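Local coordinates for protein homoprotocatechuate 2,3-dioxygenase (Brevibacterium fuscum, PDB 4Z6M) that catalyses the iron(II)-dependent opening of the aromatic ring of homoprotocatechuate by molecular oxygen, an extradiol cleavage next to the catechol hydroxyls, at residues L28-R32 against E46-I51; L97-R103 against A115-P121; E221-I225 against I268-D272; W295-P299 against A355-F359. The protein carries 1 engineered substitution. All blocks are in the same frame, centred on the assembly; numbering follows the deposited sequence.

Interaction 1 (L28-R32 against E46-I51)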
loop_
_atom_site.group_PDB
_atom_site.type_symbol
_atom_site.label_atom_id
_atom_site.label_comp_id
_atom_site.label_asym_id
_atom_site.label_seq_id
_atom_site.Cartn_x
_atom_site.Cartn_y
_atom_site.Cartn_z
ATOM N N LEU A 28 12.611 -32.757 4.273
ATOM C CA LEU A 28 12.527 -31.972 3.055
ATOM C C LEU A 28 11.090 -31.570 2.737
ATOM O O LEU A 28 10.835 -30.443 2.315
ATOM C CB LEU A 28 13.168 -32.727 1.900
ATOM C CG LEU A 28 13.495 -31.950 0.632
ATOM C CD1 LEU A 28 14.615 -30.957 0.861
ATOM C CD2 LEU A 28 13.892 -32.953 -0.434
ATOM N N ALA A 29 10.129 -32.462 2.967
ATOM C CA ALA A 29 8.722 -32.118 2.713
ATOM C C ALA A 29 8.180 -31.019 3.615
ATOM O O ALA A 29 7.441 -30.143 3.161
ATOM C CB ALA A 29 7.827 -33.347 2.800
ATOM N N LYS A 30 8.553 -31.062 4.891
ATOM C CA LYS A 30 8.112 -30.033 5.823
ATOM C C LYS A 30 8.747 -28.697 5.427
ATOM O O LYS A 30 8.094 -27.650 5.446
ATOM C CB LYS A 30 8.477 -30.397 7.267
ATOM C CG LYS A 30 7.588 -31.496 7.840
ATOM C CD LYS A 30 7.876 -31.697 9.318
ATOM C CE LYS A 30 6.655 -32.165 10.099
ATOM N NZ LYS A 30 6.961 -32.134 11.569
ATOM N N SER A 31 10.023 -28.736 5.055
ATOM C CA SER A 31 10.685 -27.516 4.590
ATOM C C SER A 31 10.060 -26.983 3.303
ATOM O O SER A 31 9.850 -25.780 3.154
ATOM C CB SER A 31 12.177 -27.746 4.429
ATOM O OG SER A 31 12.736 -28.101 5.681
ATOM N N ARG A 32 9.708 -27.881 2.381
ATOM C CA ARG A 32 9.010 -27.458 1.159
ATOM C C ARG A 32 7.695 -26.770 1.483
ATOM O O ARG A 32 7.354 -25.743 0.882
ATOM C CB ARG A 32 8.726 -28.669 0.252
ATOM C CG ARG A 32 8.339 -28.247 -1.164
ATOM C CD ARG A 32 7.910 -29.449 -2.010
ATOM N NE ARG A 32 7.767 -29.129 -3.425
ATOM C CZ ARG A 32 6.746 -28.456 -3.939
ATOM N NH1 ARG A 32 5.747 -28.046 -3.168
ATOM N NH2 ARG A 32 6.710 -28.225 -5.244
ATOM N N GLU A 46 13.596 -29.745 -8.317
ATOM C CA GLU A 46 13.552 -30.530 -7.085
ATOM C C GLU A 46 13.662 -32.012 -7.373
ATOM O O GLU A 46 13.286 -32.491 -8.440
ATOM C CB GLU A 46 12.294 -30.227 -6.252
ATOM C CG GLU A 46 10.990 -30.551 -6.906
ATOM C CD GLU A 46 9.789 -30.182 -6.055
ATOM O OE1 GLU A 46 9.837 -30.372 -4.821
ATOM O OE2 GLU A 46 8.793 -29.695 -6.638
ATOM N N ASP A 47 14.175 -32.713 -6.377
ATOM C CA ASP A 47 14.177 -34.167 -6.360
ATOM C C ASP A 47 13.957 -34.643 -4.922
ATOM O O ASP A 47 13.409 -33.905 -4.093
ATOM C CB ASP A 47 15.435 -34.712 -7.070
ATOM C CG ASP A 47 16.748 -34.318 -6.393
ATOM O OD1 ASP A 47 16.755 -34.014 -5.179
ATOM O OD2 ASP A 47 17.803 -34.302 -7.093
ATOM N N GLU A 48 14.338 -35.885 -4.627
ATOM C CA GLU A 48 14.090 -36.432 -3.313
ATOM C C GLU A 48 15.037 -35.911 -2.234
ATOM O O GLU A 48 14.806 -36.145 -1.043
ATOM C CB GLU A 48 14.176 -37.966 -3.371
ATOM C CG GLU A 48 13.221 -38.614 -4.370
ATOM C CD GLU A 48 11.760 -38.507 -3.967
ATOM O OE1 GLU A 48 11.465 -38.113 -2.811
ATOM O OE2 GLU A 48 10.886 -38.857 -4.805
ATOM N N ASN A 49 16.138 -35.305 -2.662
ATOM C CA ASN A 49 17.179 -34.827 -1.752
ATOM C C ASN A 49 17.317 -33.308 -1.643
ATOM O O ASN A 49 17.846 -32.819 -0.644
ATOM C CB ASN A 49 18.514 -35.393 -2.208
ATOM C CG ASN A 49 18.592 -36.877 -1.973
ATOM O OD1 ASN A 49 18.485 -37.318 -0.843
ATOM N ND2 ASN A 49 18.716 -37.644 -3.019
ATOM N N GLN A 50 16.863 -32.573 -2.669
ATOM C CA GLN A 50 17.082 -31.127 -2.716
ATOM C C GLN A 50 15.911 -30.417 -3.365
ATOM O O GLN A 50 15.245 -30.954 -4.241
ATOM C CB GLN A 50 18.328 -30.777 -3.532
ATOM C CG GLN A 50 19.640 -31.283 -2.955
ATOM C CD GLN A 50 20.828 -30.817 -3.780
ATOM O OE1 GLN A 50 20.905 -31.066 -4.979
ATOM N NE2 GLN A 50 21.745 -30.119 -3.144
ATOM N N ILE A 51 15.693 -29.190 -2.925
ATOM C CA ILE A 51 14.767 -28.268 -3.567
ATOM C C ILE A 51 15.491 -26.978 -3.840
ATOM O O ILE A 51 16.124 -26.412 -2.949
ATOM C CB ILE A 51 13.532 -27.997 -2.684
ATOM C CG1 ILE A 51 12.838 -29.330 -2.342
ATOM C CG2 ILE A 51 12.586 -27.027 -3.374
ATOM C CD1 ILE A 51 11.799 -29.212 -1.268
#
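A two-pronged salt bridge marks one end of the contact. Arg32 reaches out in an extended side chain, with NE 2.8 Å from OE1 of Glu46 and NH2 2.9 Å from OE2 of Glu46, so the carboxylate meets the edge of the guanidinium and both near-linear hydrogen bonds reinforce the charge attraction. Apolar packing fills the space between helix and hairpin. CD1 of Ile51 lies 3.5 Å from CB of Arg32 and 3.7 Å from CG of Leu28, while CD2 of Leu28 rests on the turn, 3.4 Å from O of Glu48. The turn is held by Asp47, whose short carboxylate suits the place: OD1 accepts from N of Asn49 (an Asx turn) and N of Gln50 (an Asx motif), both at 2.9 Å. The first turn of helix 28-38, which follows strand 15-25, packs against the hairpin of strands 42-46 and 50-54, where 42-46 is an outermost strand of the eight-stranded sheet and 50-54 lies between it and 64-68.

Interaction 2 (L97-R103 against A115-P121)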
loop_
_atom_site.group_PDB
_atom_site.type_symbol
_atom_site.label_atom_id
_atom_site.label_comp_id
_atom_site.label_asym_id
_atom_site.label_seq_id
_atom_site.Cartn_x
_atom_site.Cartn_y
_atom_site.Cartn_z
ATOM N N LEU A 97 45.371 -16.184 2.549
ATOM C CA LEU A 97 44.893 -16.147 3.941
ATOM C C LEU A 97 45.073 -17.441 4.735
ATOM O O LEU A 97 44.798 -17.472 5.934
ATOM C CB LEU A 97 43.408 -15.772 3.983
ATOM C CG LEU A 97 43.044 -14.349 3.551
ATOM C CD1 LEU A 97 41.535 -14.194 3.421
ATOM C CD2 LEU A 97 43.632 -13.329 4.520
ATOM N N GLY A 98 45.500 -18.511 4.076
ATOM C CA GLY A 98 45.720 -19.793 4.738
ATOM C C GLY A 98 44.452 -20.566 5.011
ATOM O O GLY A 98 44.413 -21.398 5.939
ATOM N N CYS A 99 43.415 -20.302 4.210
ATOM C CA CYS A 99 42.133 -20.937 4.421
ATOM C C CYS A 99 42.029 -22.155 3.537
ATOM O O CYS A 99 42.581 -22.203 2.421
ATOM C CB CYS A 99 41.001 -19.982 4.077
ATOM S SG CYS A 99 40.856 -18.584 5.200
ATOM N N ARG A 100 41.300 -23.137 4.027
ATOM C CA ARG A 100 40.931 -24.256 3.191
ATOM C C ARG A 100 40.011 -23.834 2.047
ATOM O O ARG A 100 39.069 -23.098 2.281
ATOM C CB ARG A 100 40.247 -25.304 4.013
ATOM C CG ARG A 100 39.916 -26.518 3.188
ATOM C CD ARG A 100 39.233 -27.506 4.080
ATOM N NE ARG A 100 38.899 -28.741 3.388
ATOM C CZ ARG A 100 38.152 -29.686 3.937
ATOM N NH1 ARG A 100 37.664 -29.517 5.169
ATOM N NH2 ARG A 100 37.896 -30.795 3.259
ATOM N N THR A 101 40.324 -24.337 0.846
ATOM C CA THR A 101 39.569 -24.051 -0.345
ATOM C C THR A 101 39.249 -25.352 -1.059
ATOM O O THR A 101 39.987 -26.335 -0.968
ATOM C CB THR A 101 40.326 -23.099 -1.285
ATOM O OG1 THR A 101 41.516 -23.718 -1.779
ATOM C CG2 THR A 101 40.714 -21.819 -0.559
ATOM N N GLU A 102 38.142 -25.334 -1.797
ATOM C CA GLU A 102 37.781 -26.436 -2.666
ATOM C C GLU A 102 37.146 -25.860 -3.929
ATOM O O GLU A 102 36.199 -25.080 -3.839
ATOM C CB GLU A 102 36.797 -27.388 -1.976
ATOM C CG GLU A 102 36.446 -28.563 -2.875
ATOM C CD GLU A 102 35.584 -29.630 -2.227
ATOM O OE1 GLU A 102 35.284 -29.511 -1.008
ATOM O OE2 GLU A 102 35.207 -30.585 -2.963
ATOM N N ARG A 103 37.690 -26.258 -5.078
ATOM C CA ARG A 103 37.268 -25.717 -6.372
ATOM C C ARG A 103 36.627 -26.839 -7.196
ATOM O O ARG A 103 37.241 -27.905 -7.376
ATOM C CB ARG A 103 38.503 -25.181 -7.102
ATOM C CG ARG A 103 38.262 -24.639 -8.496
ATOM C CD ARG A 103 37.838 -23.206 -8.417
ATOM N NE ARG A 103 37.764 -22.517 -9.704
ATOM C CZ ARG A 103 38.660 -21.669 -10.209
ATOM N NH1 ARG A 103 39.799 -21.393 -9.589
ATOM N NH2 ARG A 103 38.409 -21.079 -11.367
ATOM N N ALA A 115 33.010 -23.105 -9.369
ATOM C CA ALA A 115 32.724 -22.539 -8.052
ATOM C C ALA A 115 33.841 -22.857 -7.077
ATOM O O ALA A 115 34.406 -23.946 -7.109
ATOM C CB ALA A 115 31.404 -23.050 -7.507
ATOM N N LEU A 116 34.128 -21.893 -6.207
ATOM C CA LEU A 116 35.078 -22.068 -5.107
ATOM C C LEU A 116 34.319 -21.995 -3.797
ATOM O O LEU A 116 33.653 -20.987 -3.532
ATOM C CB LEU A 116 36.113 -20.956 -5.150
ATOM C CG LEU A 116 37.143 -20.996 -4.018
ATOM C CD1 LEU A 116 38.187 -22.055 -4.336
ATOM C CD2 LEU A 116 37.760 -19.635 -3.812
ATOM N N ARG A 117 34.463 -23.017 -2.961
ATOM C CA ARG A 117 34.039 -22.917 -1.579
ATOM C C ARG A 117 35.241 -22.837 -0.676
ATOM O O ARG A 117 36.296 -23.436 -0.962
ATOM C CB ARG A 117 33.132 -24.078 -1.194
ATOM C CG ARG A 117 31.760 -23.931 -1.835
ATOM C CD ARG A 117 30.743 -24.947 -1.363
ATOM N NE ARG A 117 29.476 -24.708 -2.045
ATOM C CZ ARG A 117 28.319 -25.295 -1.745
ATOM N NH1 ARG A 117 28.239 -26.204 -0.782
ATOM N NH2 ARG A 117 27.220 -24.965 -2.425
ATOM N N VAL A 118 35.080 -22.068 0.402
ATOM C CA VAL A 118 36.166 -21.825 1.341
ATOM C C VAL A 118 35.639 -21.913 2.755
ATOM O O VAL A 118 34.477 -21.610 3.000
ATOM C CB VAL A 118 36.855 -20.480 1.101
ATOM C CG1 VAL A 118 37.275 -20.335 -0.342
ATOM C CG2 VAL A 118 35.969 -19.321 1.483
ATOM N N GLU A 119 36.489 -22.366 3.677
ATOM C CA GLU A 119 36.276 -22.140 5.102
ATOM C C GLU A 119 36.972 -20.844 5.473
ATOM O O GLU A 119 38.204 -20.792 5.558
ATOM C CB GLU A 119 36.845 -23.301 5.931
ATOM C CG GLU A 119 36.093 -24.591 5.735
ATOM C CD GLU A 119 36.762 -25.810 6.371
ATOM O OE1 GLU A 119 37.680 -25.640 7.216
ATOM O OE2 GLU A 119 36.357 -26.946 6.004
ATOM N N ASP A 120 36.191 -19.780 5.637
ATOM C CA ASP A 120 36.784 -18.447 5.685
ATOM C C ASP A 120 37.376 -18.195 7.077
ATOM O O ASP A 120 37.240 -19.046 7.982
ATOM C CB ASP A 120 35.803 -17.376 5.196
ATOM C CG ASP A 120 34.953 -16.748 6.288
ATOM O OD1 ASP A 120 34.778 -17.275 7.413
ATOM O OD2 ASP A 120 34.408 -15.665 5.961
ATOM N N PRO A 121 38.079 -17.067 7.254
ATOM C CA PRO A 121 38.759 -16.825 8.545
ATOM C C PRO A 121 37.854 -16.756 9.785
ATOM O O PRO A 121 38.344 -16.872 10.926
ATOM C CB PRO A 121 39.445 -15.483 8.321
ATOM C CG PRO A 121 39.645 -15.391 6.856
ATOM C CD PRO A 121 38.454 -16.055 6.252
HETATM O O HOH W 1 40.188 -22.481 6.678
#
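Ala115 opens the second segment with its carbonyl against the partner strand, O 3.4 Å from CA of Arg103 in a CA-H...O contact. Leu116 pairs with Arg103 in a non-hydrogen-bonded position, and its CD1 lies 3.9 Å from CB of Thr101. Arg117 forms the hydrogen-bonded pair with Glu102: Arg117 N to Glu102 O and Glu102 N to Arg117 O are both 2.8 Å, while the guanidinium of Arg117 leads away to a salt bridge with Glu127. These strands are an antiparallel beta hairpin at one border of the eight-stranded sheet, in a domain of the glyoxalase/dioxygenase superfamily, with 101-104 outermost. Val118, beta-branched and suited to a strand, sets CG1 3.8 Å from CG2 of Thr101, and helix 84-96 packs on this face, Ala90 on Leu116 and Tyr94 on Thr101 and Val118. At Glu119 the pairing loosens: its N still donates to Arg100 O at 3.0 Å, but a water joins Glu119 O (2.8 Å) to Arg100 N (2.9 Å). Glu119 OE2 forms a salt bridge with Arg100 NH1 at 3.0 Å whose hydrogen bond is weakly angled; Leu314 N also binds this carboxylate, and Asp315 the arginine. Pro121 brings CD within 3.6 Å of Cys99 SG and CG within 4.1 Å of Leu97 CD1; Leu97 stands just before Gly98, whose positive phi closes helix 84-96 in a Schellman motif.

Interaction 3 (E221-I225 against I268-D272); sequences EKHNI and IYTQD
Ile225, Gln271 and Thr270 carry most of this contact, in which the first turn of helix 222-234 lies against the end of strand 265-270. Glu221 is extended (phi -136°, psi 164°) before the helix begins. The two segments run in opposite senses: CA of Glu221 is 6.6 Å from CA of Thr270, and CA of Ile225 is 6.7 Å from CA of Ile268. Ile225, helical and in the m,t rotamer, points at the strand; its CG1 is 3.5 Å from CG2 of Ile268, and its CD1 is 4.0 Å from CG2 of Thr270. Thr270, extended and with chi1 t, turns CG2 to the helix, also 4.0 Å from CG of Lys222, and gives OG1 to O of Thr219. Gln271 leaves the strand in a left-handed conformation (phi 72°, psi 42°); with chi1 m and chi2 t, its OE1 accepts from Lys222 NZ at 2.9 Å and its NE2 lies 3.6 Å from CA of Glu221. Lys222 curls to get there, chi3 and chi4 near -75°. Such packing belongs to the βαβββ module of the glyoxalase/dioxygenase superfamily. The strand carries the iron ligand Glu267, and Tyr269, facing away from the helix, sets its ring edge-to-face with the ligand His155. Ile225 thus packs on methyls of Ile268 and Thr270, while the Gln271 amide and the Lys222 ammonium also bind Glu221 of a neighbouring subunit, extending polar chemistry into the tetramer.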
loop_
_atom_site.group_PDB
_atom_site.type_symbol
_atom_site.label_atom_id
_atom_site.label_comp_id
_atom_site.label_asym_id
_atom_site.label_seq_id
_atom_site.Cartn_x
_atom_site.Cartn_y
_atom_site.Cartn_z
ATOM N N GLU A 221 6.556 -4.125 -1.217
ATOM C CA GLU A 221 5.868 -3.155 -0.375
ATOM C C GLU A 221 5.672 -3.684 1.036
ATOM O O GLU A 221 5.817 -4.870 1.322
ATOM C CB GLU A 221 4.532 -2.713 -1.019
ATOM C CG GLU A 221 4.761 -2.020 -2.367
ATOM C CD GLU A 221 3.636 -1.175 -2.897
ATOM O OE1 GLU A 221 2.500 -1.312 -2.411
ATOM O OE2 GLU A 221 3.878 -0.370 -3.809
ATOM N N LYS A 222 5.376 -2.755 1.926
ATOM C CA LYS A 222 5.204 -3.086 3.318
ATOM C C LYS A 222 3.993 -4.031 3.518
ATOM O O LYS A 222 4.058 -4.957 4.333
ATOM C CB LYS A 222 5.142 -1.808 4.168
ATOM C CG LYS A 222 6.440 -0.995 4.100
ATOM C CD LYS A 222 6.438 0.292 4.922
ATOM C CE LYS A 222 5.670 1.415 4.261
ATOM N NZ LYS A 222 6.372 2.051 3.110
ATOM N N HIS A 223 2.932 -3.841 2.742
ATOM C CA HIS A 223 1.755 -4.676 2.922
ATOM C C HIS A 223 2.042 -6.128 2.581
ATOM O O HIS A 223 1.363 -7.016 3.088
ATOM C CB HIS A 223 0.582 -4.165 2.088
ATOM C CG HIS A 223 0.822 -4.180 0.621
ATOM N ND1 HIS A 223 0.671 -5.303 -0.162
ATOM C CD2 HIS A 223 1.187 -3.181 -0.219
ATOM C CE1 HIS A 223 0.946 -4.995 -1.422
ATOM N NE2 HIS A 223 1.283 -3.722 -1.472
ATOM N N ASN A 224 3.071 -6.395 1.778
ATOM C CA ASN A 224 3.417 -7.785 1.467
ATOM C C ASN A 224 3.949 -8.490 2.709
ATOM O O ASN A 224 3.685 -9.671 2.929
ATOM C CB ASN A 224 4.419 -7.844 0.330
ATOM C CG ASN A 224 3.902 -7.212 -0.933
ATOM O OD1 ASN A 224 4.342 -6.140 -1.330
ATOM N ND2 ASN A 224 2.969 -7.884 -1.578
ATOM N N ILE A 225 4.699 -7.754 3.534
ATOM C CA ILE A 225 5.220 -8.297 4.807
ATOM C C ILE A 225 4.079 -8.498 5.800
ATOM O O ILE A 225 4.009 -9.537 6.472
ATOM C CB ILE A 225 6.338 -7.402 5.351
ATOM C CG1 ILE A 225 7.556 -7.494 4.406
ATOM C CG2 ILE A 225 6.699 -7.790 6.785
ATOM C CD1 ILE A 225 8.697 -6.573 4.730
ATOM N N ILE A 268 12.207 -10.995 6.271
ATOM C CA ILE A 268 11.556 -10.359 5.140
ATOM C C ILE A 268 11.757 -8.854 5.299
ATOM O O ILE A 268 11.681 -8.355 6.400
ATOM C CB ILE A 268 10.048 -10.702 5.063
ATOM C CG1 ILE A 268 9.730 -12.165 5.474
ATOM C CG2 ILE A 268 9.556 -10.323 3.671
ATOM C CD1 ILE A 268 10.315 -13.187 4.560
ATOM N N TYR A 269 12.088 -8.159 4.214
ATOM C CA TYR A 269 12.749 -6.880 4.273
ATOM C C TYR A 269 12.308 -6.013 3.107
ATOM O O TYR A 269 12.145 -6.503 1.978
ATOM C CB TYR A 269 14.240 -7.158 4.148
ATOM C CG TYR A 269 15.261 -6.065 4.254
ATOM C CD1 TYR A 269 15.827 -5.733 5.478
ATOM C CD2 TYR A 269 15.752 -5.468 3.116
ATOM C CE1 TYR A 269 16.865 -4.817 5.543
ATOM C CE2 TYR A 269 16.782 -4.547 3.180
ATOM C CZ TYR A 269 17.342 -4.228 4.406
ATOM O OH TYR A 269 18.400 -3.358 4.496
ATOM N N THR A 270 12.125 -4.718 3.317
ATOM C CA THR A 270 11.885 -3.838 2.156
ATOM C C THR A 270 12.267 -2.401 2.451
ATOM O O THR A 270 12.168 -1.955 3.586
ATOM C CB THR A 270 10.424 -3.923 1.648
ATOM O OG1 THR A 270 10.317 -3.297 0.352
ATOM C CG2 THR A 270 9.427 -3.281 2.613
ATOM N N GLN A 271 12.705 -1.699 1.403
ATOM C CA GLN A 271 12.778 -0.228 1.380
ATOM C C GLN A 271 13.881 0.369 2.238
ATOM O O GLN A 271 13.720 1.405 2.871
ATOM C CB GLN A 271 11.419 0.405 1.646
ATOM C CG GLN A 271 10.485 0.136 0.476
ATOM C CD GLN A 271 9.020 0.364 0.792
ATOM O OE1 GLN A 271 8.672 1.247 1.571
ATOM N NE2 GLN A 271 8.157 -0.414 0.172
ATOM N N ASP A 272 15.053 -0.259 2.191
ATOM C CA ASP A 272 16.285 0.432 2.575
ATOM C C ASP A 272 16.722 1.389 1.453
ATOM O O ASP A 272 15.966 1.635 0.510
ATOM C CB ASP A 272 17.355 -0.572 2.997
ATOM C CG ASP A 272 17.915 -1.413 1.850
ATOM O OD1 ASP A 272 17.336 -1.410 0.748
ATOM O OD2 ASP A 272 18.927 -2.118 2.112
#

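Interaction 4 (W295-P299 against A355-F359)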
loop_
_atom_site.group_PDB
_atom_site.type_symbol
_atom_site.label_atom_id
_atom_site.label_comp_id
_atom_site.label_asym_id
_atom_site.label_seq_id
_atom_site.Cartn_x
_atom_site.Cartn_y
_atom_site.Cartn_z
ATOM N N TRP A 295 12.685 0.941 15.197
ATOM C CA TRP A 295 12.566 2.398 15.216
ATOM C C TRP A 295 11.398 2.871 16.079
ATOM O O TRP A 295 11.391 4.002 16.574
ATOM C CB TRP A 295 12.354 2.838 13.767
ATOM C CG TRP A 295 12.201 4.289 13.473
ATOM C CD1 TRP A 295 11.151 4.879 12.848
ATOM C CD2 TRP A 295 13.204 5.313 13.635
ATOM N NE1 TRP A 295 11.395 6.216 12.639
ATOM C CE2 TRP A 295 12.646 6.515 13.138
ATOM C CE3 TRP A 295 14.484 5.349 14.206
ATOM C CZ2 TRP A 295 13.358 7.710 13.132
ATOM C CZ3 TRP A 295 15.178 6.576 14.225
ATOM C CH2 TRP A 295 14.598 7.725 13.695
ATOM N N TRP A 296 10.399 2.008 16.239
ATOM C CA TRP A 296 9.206 2.292 17.036
ATOM C C TRP A 296 9.389 1.946 18.500
ATOM O O TRP A 296 8.463 2.119 19.310
ATOM C CB TRP A 296 8.012 1.555 16.455
ATOM C CG TRP A 296 7.847 1.724 14.976
ATOM C CD1 TRP A 296 8.222 2.796 14.195
ATOM C CD2 TRP A 296 7.265 0.767 14.082
ATOM N NE1 TRP A 296 7.878 2.564 12.886
ATOM C CE2 TRP A 296 7.277 1.337 12.792
ATOM C CE3 TRP A 296 6.676 -0.484 14.258
ATOM C CZ2 TRP A 296 6.775 0.669 11.688
ATOM C CZ3 TRP A 296 6.196 -1.147 13.169
ATOM C CH2 TRP A 296 6.262 -0.587 11.899
ATOM N N GLY A 297 10.585 1.461 18.840
ATOM C CA GLY A 297 10.916 1.150 20.205
ATOM C C GLY A 297 10.394 -0.181 20.709
ATOM O O GLY A 297 10.520 -0.469 21.885
ATOM N N ASN A 298 9.814 -1.005 19.833
ATOM C CA ASN A 298 9.339 -2.303 20.278
ATOM C C ASN A 298 10.536 -3.142 20.721
ATOM O O ASN A 298 11.646 -3.002 20.188
ATOM C CB ASN A 298 8.514 -3.008 19.184
ATOM C CG ASN A 298 7.091 -2.515 19.151
ATOM O OD1 ASN A 298 6.522 -2.225 20.199
ATOM N ND2 ASN A 298 6.507 -2.436 17.983
ATOM N N PRO A 299 10.330 -3.983 21.729
ATOM C CA PRO A 299 11.457 -4.720 22.301
ATOM C C PRO A 299 11.993 -5.799 21.366
ATOM O O PRO A 299 11.230 -6.415 20.630
ATOM C CB PRO A 299 10.856 -5.341 23.571
ATOM C CG PRO A 299 9.412 -5.521 23.234
ATOM C CD PRO A 299 9.063 -4.267 22.451
ATOM N N ALA A 355 13.003 -4.747 29.242
ATOM C CA ALA A 355 12.756 -4.339 27.889
ATOM C C ALA A 355 11.788 -3.176 27.839
ATOM O O ALA A 355 11.201 -2.793 28.849
ATOM C CB ALA A 355 12.250 -5.521 27.088
ATOM N N SER A 356 11.608 -2.624 26.652
ATOM C CA SER A 356 10.624 -1.589 26.435
ATOM C C SER A 356 9.199 -2.151 26.490
ATOM O O SER A 356 8.984 -3.377 26.486
ATOM C CB SER A 356 10.899 -0.958 25.093
ATOM O OG SER A 356 10.835 -1.951 24.084
ATOM N N LYS A 357 8.234 -1.235 26.555
ATOM C CA LYS A 357 6.802 -1.516 26.436
ATOM C C LYS A 357 6.243 -2.390 27.558
ATOM O O LYS A 357 5.180 -3.008 27.418
ATOM C CB LYS A 357 6.435 -2.120 25.070
ATOM C CG LYS A 357 7.081 -1.510 23.846
ATOM C CD LYS A 357 6.661 -0.105 23.548
ATOM C CE LYS A 357 7.205 0.355 22.197
ATOM N NZ LYS A 357 7.243 1.822 22.066
ATOM N N GLY A 358 6.937 -2.440 28.685
ATOM C CA GLY A 358 6.383 -3.079 29.874
ATOM C C GLY A 358 6.809 -4.513 30.128
ATOM O O GLY A 358 6.268 -5.144 31.029
ATOM N N PHE A 359 7.773 -5.025 29.365
ATOM C CA PHE A 359 8.177 -6.430 29.420
ATOM C C PHE A 359 9.555 -6.616 30.069
ATOM O O PHE A 359 10.423 -5.764 29.956
ATOM C CB PHE A 359 8.191 -7.047 28.023
ATOM C CG PHE A 359 6.847 -7.071 27.366
ATOM C CD1 PHE A 359 5.805 -7.822 27.910
ATOM C CD2 PHE A 359 6.598 -6.306 26.225
ATOM C CE1 PHE A 359 4.555 -7.829 27.307
ATOM C CE2 PHE A 359 5.354 -6.326 25.618
ATOM C CZ PHE A 359 4.330 -7.080 26.163
#
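Two backbone carbonyls of the 295-299 loop take hydrogen bonds from consecutive side chains of the other loop. Ser356 OG donates to Gly297 O at 2.7 Å, and Lys357 NZ donates to Trp296 O at 3.0 Å. The short serine suits the near carbonyl, whereas the lysine needs its long, largely extended end to reach the farther one; its ammonium also binds Ile241 O of a neighbouring subunit. Gly297 has positive phi, and a CB there would sit close to Lys357 NZ, so glycine fits twice over. Asn298 adds a close approach, OD1 to Lys357 CE at 3.3 Å, while its ND2 turns to Gly244 O of that neighbour. Outside these bonds Pro299 forms the apolar part: its CB is 3.8 Å from Ala355 CB, its CD 3.7 Å from Lys357 CG and its CG 4.2 Å from Phe359 CD2. Proline has no amide hydrogen, so its N, 3.2 Å from Ser356 OG, is a neighbour without a hydrogen bond. The second loop folds back on itself, Ala355 N donating to Phe359 O at 2.9 Å, with left-handed backbone at Lys357 and positive phi at Gly358. Phe359 meets Phe359 of the same neighbouring subunit, and Trp296 NE1 is hydrogen-bonded to Asp230 of that neighbouring subunit. Buried carbonyls satisfied by serine and lysine, with proline alongside, therefore join two loops where subunits also meet.

The four contacts follow one another along the chain, each closing before the next opens. Interactions 1 and 2 share the eight-stranded sheet of the first glyoxalase/dioxygenase-type region and sit toward its two borders, centres about 27 Å and nearest atoms about 8 Å apart. Interaction 3 belongs to the second such region, whose nine-stranded sheet supplies the iron ligands His155, His214 and Glu267; its centre is about 34 Å from that of interaction 2, across the chain's centre. Interaction 4, in the C-terminal loops, has its centre about 21 Å from that of interaction 3. Interactions 1 and 2 stay within the subunit, whereas 3 and 4 also touch neighbouring chains, tying the metal-bearing region and the C-terminal part to the tetramer.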